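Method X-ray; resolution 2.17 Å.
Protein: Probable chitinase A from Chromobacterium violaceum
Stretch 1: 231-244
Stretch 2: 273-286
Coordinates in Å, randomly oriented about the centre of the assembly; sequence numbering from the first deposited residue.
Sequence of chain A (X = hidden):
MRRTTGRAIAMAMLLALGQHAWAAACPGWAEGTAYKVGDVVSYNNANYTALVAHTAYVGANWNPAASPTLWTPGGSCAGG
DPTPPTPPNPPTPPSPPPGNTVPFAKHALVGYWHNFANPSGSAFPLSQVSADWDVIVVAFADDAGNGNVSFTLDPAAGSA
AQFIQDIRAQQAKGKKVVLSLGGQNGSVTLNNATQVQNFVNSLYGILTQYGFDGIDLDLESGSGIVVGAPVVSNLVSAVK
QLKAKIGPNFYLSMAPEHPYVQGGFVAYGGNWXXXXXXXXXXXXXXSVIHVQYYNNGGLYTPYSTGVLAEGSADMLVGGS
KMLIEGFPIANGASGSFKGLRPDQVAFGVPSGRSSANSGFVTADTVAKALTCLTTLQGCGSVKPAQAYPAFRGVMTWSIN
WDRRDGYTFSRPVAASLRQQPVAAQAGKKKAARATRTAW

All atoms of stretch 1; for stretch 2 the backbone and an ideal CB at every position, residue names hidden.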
ATOM      1  N   VAL A 231      -5.531  17.322  14.758  1.00 36.57           N
ATOM      2  CA  VAL A 231      -4.623  16.302  14.241  1.00 33.11           C
ATOM      3  C   VAL A 231      -4.106  16.659  12.844  1.00 33.78           C
ATOM      4  O   VAL A 231      -2.975  16.328  12.491  1.00 37.58           O
ATOM      5  CB  VAL A 231      -5.306  14.908  14.207  1.00 35.81           C
ATOM      6  CG1 VAL A 231      -6.618  14.961  13.437  1.00 32.83           C
ATOM      7  CG2 VAL A 231      -4.371  13.849  13.624  1.00 32.51           C
ATOM      8  N   VAL A 232      -4.929  17.350  12.062  1.00 34.00           N
ATOM      9  CA  VAL A 232      -4.560  17.734  10.703  1.00 35.85           C
ATOM     10  C   VAL A 232      -3.289  18.586  10.680  1.00 39.96           C
ATOM     11  O   VAL A 232      -2.355  18.302   9.927  1.00 39.35           O
ATOM     12  CB  VAL A 232      -5.702  18.502  10.012  1.00 37.86           C
ATOM     13  CG1 VAL A 232      -5.257  19.011   8.654  1.00 35.97           C
ATOM     14  CG2 VAL A 232      -6.935  17.615   9.881  1.00 37.92           C
ATOM     15  N   SER A 233      -3.251  19.620  11.516  1.00 40.49           N
ATOM     16  CA  SER A 233      -2.073  20.479  11.622  1.00 42.50           C
ATOM     17  C   SER A 233      -0.929  19.785  12.350  1.00 40.05           C
ATOM     18  O   SER A 233       0.228  19.888  11.944  1.00 39.98           O
ATOM     19  CB  SER A 233      -2.417  21.783  12.344  1.00 49.34           C
ATOM     20  OG  SER A 233      -3.307  22.570  11.580  1.00 60.32           O
ATOM     21  N   ASN A 234      -1.256  19.083  13.430  1.00 37.76           N
ATOM     22  CA  ASN A 234      -0.233  18.469  14.265  1.00 37.57           C
ATOM     23  C   ASN A 234       0.501  17.329  13.568  1.00 34.86           C
ATOM     24  O   ASN A 234       1.677  17.097  13.835  1.00 34.94           O
ATOM     25  CB  ASN A 234      -0.847  17.970  15.572  1.00 37.68           C
ATOM     26  CG  ASN A 234      -1.350  19.103  16.449  1.00 43.74           C
ATOM     27  OD1 ASN A 234      -0.941  20.254  16.290  1.00 46.76           O
ATOM     28  ND2 ASN A 234      -2.237  18.780  17.383  1.00 40.68           N
ATOM     29  N   LEU A 235      -0.186  16.624  12.673  1.00 31.96           N
ATOM     30  CA  LEU A 235       0.436  15.517  11.952  1.00 31.45           C
ATOM     31  C   LEU A 235       1.514  16.026  10.998  1.00 31.38           C
ATOM     32  O   LEU A 235       2.598  15.453  10.916  1.00 34.02           O
ATOM     33  CB  LEU A 235      -0.616  14.711  11.184  1.00 31.56           C
ATOM     34  CG  LEU A 235      -0.120  13.502  10.385  1.00 33.00           C
ATOM     35  CD1 LEU A 235       0.655  12.541  11.273  1.00 30.47           C
ATOM     36  CD2 LEU A 235      -1.285  12.786   9.708  1.00 31.91           C
ATOM     37  N   VAL A 236       1.213  17.105  10.282  1.00 29.51           N
ATOM     38  CA  VAL A 236       2.181  17.718   9.377  1.00 33.14           C
ATOM     39  C   VAL A 236       3.411  18.191  10.144  1.00 36.20           C
ATOM     40  O   VAL A 236       4.547  17.959   9.729  1.00 38.13           O
ATOM     41  CB  VAL A 236       1.567  18.906   8.612  1.00 35.59           C
ATOM     42  CG1 VAL A 236       2.643  19.669   7.851  1.00 37.57           C
ATOM     43  CG2 VAL A 236       0.481  18.420   7.664  1.00 37.30           C
ATOM     44  N   SER A 237       3.173  18.850  11.273  1.00 34.91           N
ATOM     45  CA  SER A 237       4.254  19.330  12.125  1.00 35.55           C
ATOM     46  C   SER A 237       5.088  18.170  12.657  1.00 34.43           C
ATOM     47  O   SER A 237       6.316  18.244  12.699  1.00 32.60           O
ATOM     48  CB  SER A 237       3.692  20.155  13.284  1.00 34.26           C
ATOM     49  OG  SER A 237       4.725  20.595  14.146  1.00 40.46           O
ATOM     50  N   ALA A 238       4.412  17.097  13.053  1.00 36.25           N
ATOM     51  CA  ALA A 238       5.084  15.928  13.611  1.00 34.76           C
ATOM     52  C   ALA A 238       5.989  15.256  12.584  1.00 32.30           C
ATOM     53  O   ALA A 238       7.129  14.907  12.888  1.00 34.37           O
ATOM     54  CB  ALA A 238       4.063  14.937  14.142  1.00 31.76           C
ATOM     55  N   VAL A 239       5.481  15.078  11.369  1.00 30.69           N
ATOM     56  CA  VAL A 239       6.255  14.420  10.322  1.00 29.43           C
ATOM     57  C   VAL A 239       7.464  15.273   9.931  1.00 30.54           C
ATOM     58  O   VAL A 239       8.564  14.755   9.750  1.00 32.66           O
ATOM     59  CB  VAL A 239       5.385  14.117   9.083  1.00 26.31           C
ATOM     60  CG1 VAL A 239       6.229  13.553   7.956  1.00 25.17           C
ATOM     61  CG2 VAL A 239       4.279  13.135   9.450  1.00 25.82           C
ATOM     62  N   LYS A 240       7.261  16.584   9.833  1.00 32.06           N
ATOM     63  CA  LYS A 240       8.349  17.512   9.536  1.00 33.73           C
ATOM     64  C   LYS A 240       9.459  17.461  10.586  1.00 34.33           C
ATOM     65  O   LYS A 240      10.644  17.481  10.246  1.00 34.96           O
ATOM     66  CB  LYS A 240       7.815  18.939   9.424  1.00 35.25           C
ATOM     67  CG  LYS A 240       7.028  19.214   8.158  1.00 40.63           C
ATOM     68  CD  LYS A 240       6.291  20.537   8.272  1.00 46.93           C
ATOM     69  CE  LYS A 240       6.802  21.564   7.274  1.00 52.09           C
ATOM     70  NZ  LYS A 240       6.354  21.267   5.885  1.00 53.59           N
ATOM     71  N   GLN A 241       9.072  17.399  11.858  1.00 33.41           N
ATOM     72  CA  GLN A 241      10.037  17.345  12.958  1.00 35.05           C
ATOM     73  C   GLN A 241      10.792  16.024  12.950  1.00 34.08           C
ATOM     74  O   GLN A 241      11.999  15.984  13.187  1.00 33.59           O
ATOM     75  CB  GLN A 241       9.341  17.542  14.306  1.00 34.32           C
ATOM     76  CG  GLN A 241       8.855  18.964  14.559  1.00 36.25           C
ATOM     77  CD  GLN A 241       8.137  19.107  15.890  1.00 38.38           C
ATOM     78  OE1 GLN A 241       6.992  19.554  15.947  1.00 39.25           O
ATOM     79  NE2 GLN A 241       8.813  18.733  16.970  1.00 36.14           N
ATOM     80  N   LEU A 242      10.065  14.946  12.675  1.00 32.24           N
ATOM     81  CA  LEU A 242      10.656  13.619  12.588  1.00 30.79           C
ATOM     82  C   LEU A 242      11.680  13.555  11.462  1.00 32.77           C
ATOM     83  O   LEU A 242      12.790  13.063  11.657  1.00 36.85           O
ATOM     84  CB  LEU A 242       9.572  12.560  12.378  1.00 27.06           C
ATOM     85  CG  LEU A 242      10.074  11.138  12.111  1.00 26.42           C
ATOM     86  CD1 LEU A 242      10.963  10.658  13.247  1.00 26.95           C
ATOM     87  CD2 LEU A 242       8.910  10.181  11.899  1.00 28.18           C
ATOM     88  N   LYS A 243      11.309  14.055  10.286  1.00 30.12           N
ATOM     89  CA  LYS A 243      12.218  14.028   9.145  1.00 32.29           C
ATOM     90  C   LYS A 243      13.461  14.878   9.398  1.00 30.82           C
ATOM     91  O   LYS A 243      14.563  14.511   8.988  1.00 34.98           O
ATOM     92  CB  LYS A 243      11.519  14.503   7.871  1.00 32.32           C
ATOM     93  CG  LYS A 243      12.492  14.771   6.729  1.00 32.97           C
ATOM     94  CD  LYS A 243      11.789  15.126   5.437  1.00 34.02           C
ATOM     95  CE  LYS A 243      12.796  15.326   4.317  1.00 30.61           C
ATOM     96  NZ  LYS A 243      12.125  15.339   2.991  1.00 32.77           N
ATOM     97  N   ALA A 244      13.281  16.010  10.072  1.00 31.05           N
ATOM     98  CA  ALA A 244      14.403  16.882  10.407  1.00 33.07           C
ATOM     99  C   ALA A 244      15.452  16.123  11.215  1.00 32.84           C
ATOM    100  O   ALA A 244      16.653  16.297  11.010  1.00 33.97           O
ATOM    101  CB  ALA A 244      13.923  18.108  11.174  1.00 31.55           C
ATOM    102  N   UNK A 273     -12.387  15.232   1.992  1.00 23.96           N
ATOM    103  CA  UNK A 273     -11.384  16.241   1.703  1.00 25.18           C
ATOM    104  C   UNK A 273     -10.452  16.536   2.867  1.00 28.14           C
ATOM    105  O   UNK A 273      -9.578  17.393   2.761  1.00 26.80           O
ATOM    106  CB  UNK A 273     -12.076  17.535   1.271  1.00 25.18           C
ATOM    107  N   UNK A 274     -10.622  15.814   3.973  1.00 26.49           N
ATOM    108  CA  UNK A 274      -9.935  16.148   5.221  1.00 25.84           C
ATOM    109  C   UNK A 274      -8.421  15.950   5.154  1.00 25.53           C
ATOM    110  O   UNK A 274      -7.685  16.516   5.959  1.00 29.11           O
ATOM    111  CB  UNK A 274     -10.505  15.301   6.361  1.00 25.84           C
ATOM    112  N   UNK A 275      -7.957  15.154   4.197  1.00 27.46           N
ATOM    113  CA  UNK A 275      -6.531  14.861   4.078  1.00 28.64           C
ATOM    114  C   UNK A 275      -5.777  15.895   3.245  1.00 29.92           C
ATOM    115  O   UNK A 275      -4.546  15.924   3.255  1.00 33.13           O
ATOM    116  CB  UNK A 275      -6.340  13.473   3.463  1.00 28.64           C
ATOM    117  N   UNK A 276      -6.509  16.736   2.519  1.00 28.59           N
ATOM    118  CA  UNK A 276      -5.883  17.642   1.556  1.00 30.86           C
ATOM    119  C   UNK A 276      -4.885  18.641   2.176  1.00 34.44           C
ATOM    120  O   UNK A 276      -3.817  18.863   1.607  1.00 36.28           O
ATOM    121  CB  UNK A 276      -6.977  18.419   0.821  1.00 30.86           C
ATOM    122  N   UNK A 277      -5.211  19.246   3.335  1.00 33.97           N
ATOM    123  CA  UNK A 277      -4.164  20.117   3.890  1.00 33.71           C
ATOM    124  C   UNK A 277      -2.959  19.345   4.438  1.00 33.32           C
ATOM    125  O   UNK A 277      -1.876  19.917   4.549  1.00 34.01           O
ATOM    126  CB  UNK A 277      -4.755  20.983   5.004  1.00 33.71           C
ATOM    127  N   UNK A 278      -3.137  18.068   4.765  1.00 30.91           N
ATOM    128  CA  UNK A 278      -2.017  17.236   5.199  1.00 30.59           C
ATOM    129  C   UNK A 278      -1.054  17.002   4.033  1.00 31.20           C
ATOM    130  O   UNK A 278       0.161  17.155   4.174  1.00 32.75           O
ATOM    131  CB  UNK A 278      -2.520  15.902   5.755  1.00 30.59           C
ATOM    132  N   UNK A 279      -1.612  16.637   2.883  1.00 30.56           N
ATOM    133  CA  UNK A 279      -0.839  16.495   1.654  1.00 29.54           C
ATOM    134  C   UNK A 279      -0.153  17.805   1.284  1.00 32.89           C
ATOM    135  O   UNK A 279       1.034  17.827   0.952  1.00 33.49           O
ATOM    136  CB  UNK A 279      -1.740  16.030   0.508  1.00 29.54           C
ATOM    137  N   UNK A 280      -0.909  18.897   1.345  1.00 35.95           N
ATOM    138  CA  UNK A 280      -0.394  20.203   0.950  1.00 38.40           C
ATOM    139  C   UNK A 280       0.760  20.632   1.849  1.00 38.92           C
ATOM    140  O   UNK A 280       1.785  21.114   1.369  1.00 43.43           O
ATOM    141  CB  UNK A 280      -1.510  21.249   0.989  1.00 38.40           C
ATOM    142  N   UNK A 281       0.595  20.440   3.154  1.00 37.06           N
ATOM    143  CA  UNK A 281       1.620  20.802   4.116  1.00 36.16           C
ATOM    144  C   UNK A 281       2.897  19.986   4.003  1.00 36.24           C
ATOM    145  O   UNK A 281       3.963  20.448   4.394  1.00 34.03           O
ATOM    146  CB  UNK A 281       1.058  20.660   5.532  1.00 36.16           C
ATOM    147  N   UNK A 282       2.794  18.773   3.467  1.00 33.74           N
ATOM    148  CA  UNK A 282       3.947  17.880   3.378  1.00 27.12           C
ATOM    149  C   UNK A 282       4.398  17.611   1.943  1.00 31.84           C
ATOM    150  O   UNK A 282       5.185  16.694   1.705  1.00 35.18           O
ATOM    151  CB  UNK A 282       3.619  16.552   4.063  1.00 27.12           C
ATOM    152  N   UNK A 283       3.912  18.404   0.991  1.00 29.23           N
ATOM    153  CA  UNK A 283       4.143  18.110  -0.422  1.00 30.86           C
ATOM    154  C   UNK A 283       5.628  18.107  -0.797  1.00 33.50           C
ATOM    155  O   UNK A 283       6.042  17.349  -1.673  1.00 35.58           O
ATOM    156  CB  UNK A 283       3.400  19.130  -1.287  1.00 30.86           C
ATOM    157  N   UNK A 284       6.427  18.935  -0.130  1.00 32.54           N
ATOM    158  CA  UNK A 284       7.862  18.978  -0.406  1.00 34.04           C
ATOM    159  C   UNK A 284       8.563  17.721   0.099  1.00 35.51           C
ATOM    160  O   UNK A 284       9.657  17.383  -0.355  1.00 37.04           O
ATOM    161  CB  UNK A 284       8.488  20.219   0.234  1.00 34.04           C
ATOM    162  N   UNK A 285       7.926  17.028   1.036  1.00 35.17           N
ATOM    163  CA  UNK A 285       8.531  15.863   1.673  1.00 35.16           C
ATOM    164  C   UNK A 285       7.934  14.545   1.191  1.00 32.38           C
ATOM    165  O   UNK A 285       8.491  13.478   1.442  1.00 30.76           O
ATOM    166  CB  UNK A 285       8.378  15.967   3.192  1.00 35.16           C
ATOM    167  N   UNK A 286       6.799  14.626   0.505  1.00 31.64           N
ATOM    168  CA  UNK A 286       6.069  13.434   0.082  1.00 28.84           C
ATOM    169  C   UNK A 286       6.805  12.651  -1.006  1.00 28.56           C
ATOM    170  O   UNK A 286       7.043  13.170  -2.096  1.00 28.79           O
ATOM    171  CB  UNK A 286       4.679  13.829  -0.420  1.00 28.84           C
TER

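Stretch 1 is one helix, and from V232 through V236 and V239 to K240 and K243 it offers stretch 2 an apolar face that ends in two lysines. The short helix of stretch 2, which ends at 281, runs alongside it, its axis 9.1 Å away at closest approach and inclined by 24°.

Position 273 has phi/psi of 74/3°. Positive phi by itself favours glycine, with asparagine or aspartate the usual alternatives, and stretch 1 lies out of reach. The residue is G273, first in a type I turn closed by the hydrogen bond from N of 276 to G273 O at 3.1 Å.

At 274 the CA-to-CB bond points sideways and nothing of stretch 1 lies within 5.5 Å of the ideal CB, so many residues would fit. A274 is deposited; its carbonyl makes the contact, A274 O lying 4.1 Å from V232 CG2. Positions 275 and 276 point away, leaving the choice open from this side; they hold Y275 and L276.

Position 277 points toward stretch 1, its ideal CB 4.2 Å from V232 CG1. A compact apolar group would suit, and phi of -71° admits proline near the start of a helix. P277 packs its ring on the valine, P277 CG to V232 CG1 being 3.6 Å.

Position 278 sits at the closest backbone register, its CA 5.9 Å from that of V236. The ideal CB is 4.4 Å from V236 CG2 and 5.2 Å from L235 CD2, so the surroundings are largely aliphatic and valine, isoleucine or leucine would all be reasonable. I278, with chi1 m and chi2 t, touches three residues: its CG1 is 3.8 Å from V232 CG1, its CD1 4.0 Å from L235 CD2, and its CG2 4.2 Å from V236 CG2.

Position 279 points away and 280 sideways, both beyond reach of stretch 1; they are I279 and D280.

At 281 the ideal CB would stand 3.0 Å from V236 CG1, a clash, so glycine is strongly indicated although phi/psi of -66/-25° is ordinary. G281 leaves that space to the valine, and its carbonyl accepts a hydrogen bond from K240, NZ to G281 O at 2.9 Å.

Position 282 leaves helical phi/psi. Its CB starts sideways, 5.0 Å from V236 CG1, with room for a longer aliphatic chain to reach the helix; leucine or methionine would serve. L282 (m, t) does so: its CD2 is 3.9 Å from V236 CG1, 4.0 Å from V239 CB and 3.7 Å from K240 CG.

Positions 283 and 284 have no contact with stretch 1 and could be polar. R283 forms a salt bridge with D280, NE to OD1 at 3.0 Å, and 284 is D284.

Position 285 points toward stretch 1, its ideal CB 3.8 Å from K243 NZ. An acid is the natural candidate, though a neutral acceptor could also bond. D285 OD1 forms a salt bridge with K243 NZ at 2.8 Å, and water 1 links K243 NZ (2.8 Å) to D285 O (2.7 Å).

Position 286 points away, unconstrained by stretch 1; it is L286.

Stretch 2 273-286: GAYLPIIDGLRDDL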
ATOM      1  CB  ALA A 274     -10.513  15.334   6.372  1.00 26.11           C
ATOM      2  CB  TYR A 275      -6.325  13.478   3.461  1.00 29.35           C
ATOM      3  CG  TYR A 275      -5.282  12.641   4.157  1.00 28.89           C
ATOM      4  CD1 TYR A 275      -3.940  12.730   3.806  1.00 28.41           C
ATOM      5  CD2 TYR A 275      -5.639  11.756   5.166  1.00 30.53           C
ATOM      6  CE1 TYR A 275      -2.985  11.958   4.444  1.00 30.32           C
ATOM      7  CE2 TYR A 275      -4.695  10.983   5.805  1.00 28.07           C
ATOM      8  CZ  TYR A 275      -3.370  11.087   5.443  1.00 31.13           C
ATOM      9  OH  TYR A 275      -2.429  10.314   6.084  1.00 32.68           O
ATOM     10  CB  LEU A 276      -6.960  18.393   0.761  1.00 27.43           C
ATOM     11  CG  LEU A 276      -7.863  17.519  -0.121  1.00 26.48           C
ATOM     12  CD1 LEU A 276      -9.015  18.327  -0.696  1.00 26.75           C
ATOM     13  CD2 LEU A 276      -7.073  16.851  -1.239  1.00 24.63           C
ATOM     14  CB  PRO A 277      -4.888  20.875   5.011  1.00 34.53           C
ATOM     15  CG  PRO A 277      -6.093  20.069   5.319  1.00 37.42           C
ATOM     16  CD  PRO A 277      -6.492  19.400   4.050  1.00 33.63           C
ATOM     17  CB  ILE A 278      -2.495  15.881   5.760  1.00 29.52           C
ATOM     18  CG1 ILE A 278      -3.369  16.098   6.998  1.00 31.16           C
ATOM     19  CG2 ILE A 278      -1.306  14.986   6.093  1.00 24.70           C
ATOM     20  CD1 ILE A 278      -4.000  14.827   7.536  1.00 28.38           C
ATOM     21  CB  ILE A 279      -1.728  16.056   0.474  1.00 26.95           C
ATOM     22  CG1 ILE A 279      -2.399  14.715   0.776  1.00 24.63           C
ATOM     23  CG2 ILE A 279      -0.913  15.977  -0.810  1.00 26.08           C
ATOM     24  CD1 ILE A 279      -3.534  14.377  -0.173  1.00 23.66           C
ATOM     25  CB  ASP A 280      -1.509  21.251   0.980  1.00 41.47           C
ATOM     26  CG  ASP A 280      -1.033  22.618   0.529  1.00 50.40           C
ATOM     27  OD1 ASP A 280      -0.308  22.695  -0.488  1.00 50.47           O
ATOM     28  OD2 ASP A 280      -1.378  23.616   1.197  1.00 55.11           O
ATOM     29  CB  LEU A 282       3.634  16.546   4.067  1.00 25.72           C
ATOM     30  CG  LEU A 282       3.476  16.592   5.587  1.00 32.84           C
ATOM     31  CD1 LEU A 282       2.905  15.285   6.109  1.00 24.81           C
ATOM     32  CD2 LEU A 282       4.813  16.898   6.250  1.00 30.85           C
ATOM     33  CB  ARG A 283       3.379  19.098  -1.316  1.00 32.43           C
ATOM     34  CG  ARG A 283       3.855  20.541  -1.258  1.00 33.24           C
ATOM     35  CD  ARG A 283       3.171  21.386  -2.332  1.00 34.96           C
ATOM     36  NE  ARG A 283       1.713  21.317  -2.250  1.00 37.17           N
ATOM     37  CZ  ARG A 283       0.930  20.790  -3.189  1.00 37.23           C
ATOM     38  NH1 ARG A 283       1.459  20.289  -4.297  1.00 37.54           N
ATOM     39  NH2 ARG A 283      -0.387  20.771  -3.025  1.00 34.97           N
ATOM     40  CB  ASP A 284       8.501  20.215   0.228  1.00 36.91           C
ATOM     41  CG  ASP A 284       8.031  21.509  -0.411  1.00 46.33           C
ATOM     42  OD1 ASP A 284       7.721  21.501  -1.621  1.00 45.79           O
ATOM     43  OD2 ASP A 284       7.969  22.536   0.299  1.00 46.95           O
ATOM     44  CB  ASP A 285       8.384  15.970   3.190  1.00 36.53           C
ATOM     45  CG  ASP A 285       9.082  17.188   3.753  1.00 38.88           C
ATOM     46  OD1 ASP A 285      10.275  17.376   3.442  1.00 36.56           O
ATOM     47  OD2 ASP A 285       8.437  17.963   4.492  1.00 41.58           O
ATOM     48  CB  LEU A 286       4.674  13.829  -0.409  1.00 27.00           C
ATOM     49  CG  LEU A 286       3.765  12.724  -0.949  1.00 26.45           C
ATOM     50  CD1 LEU A 286       3.469  11.689   0.125  1.00 21.24           C
ATOM     51  CD2 LEU A 286       2.478  13.326  -1.489  1.00 25.91           C
TER
HETATM   52  O   HOH W   1      10.603  12.957   3.007  1.00 26.63           O
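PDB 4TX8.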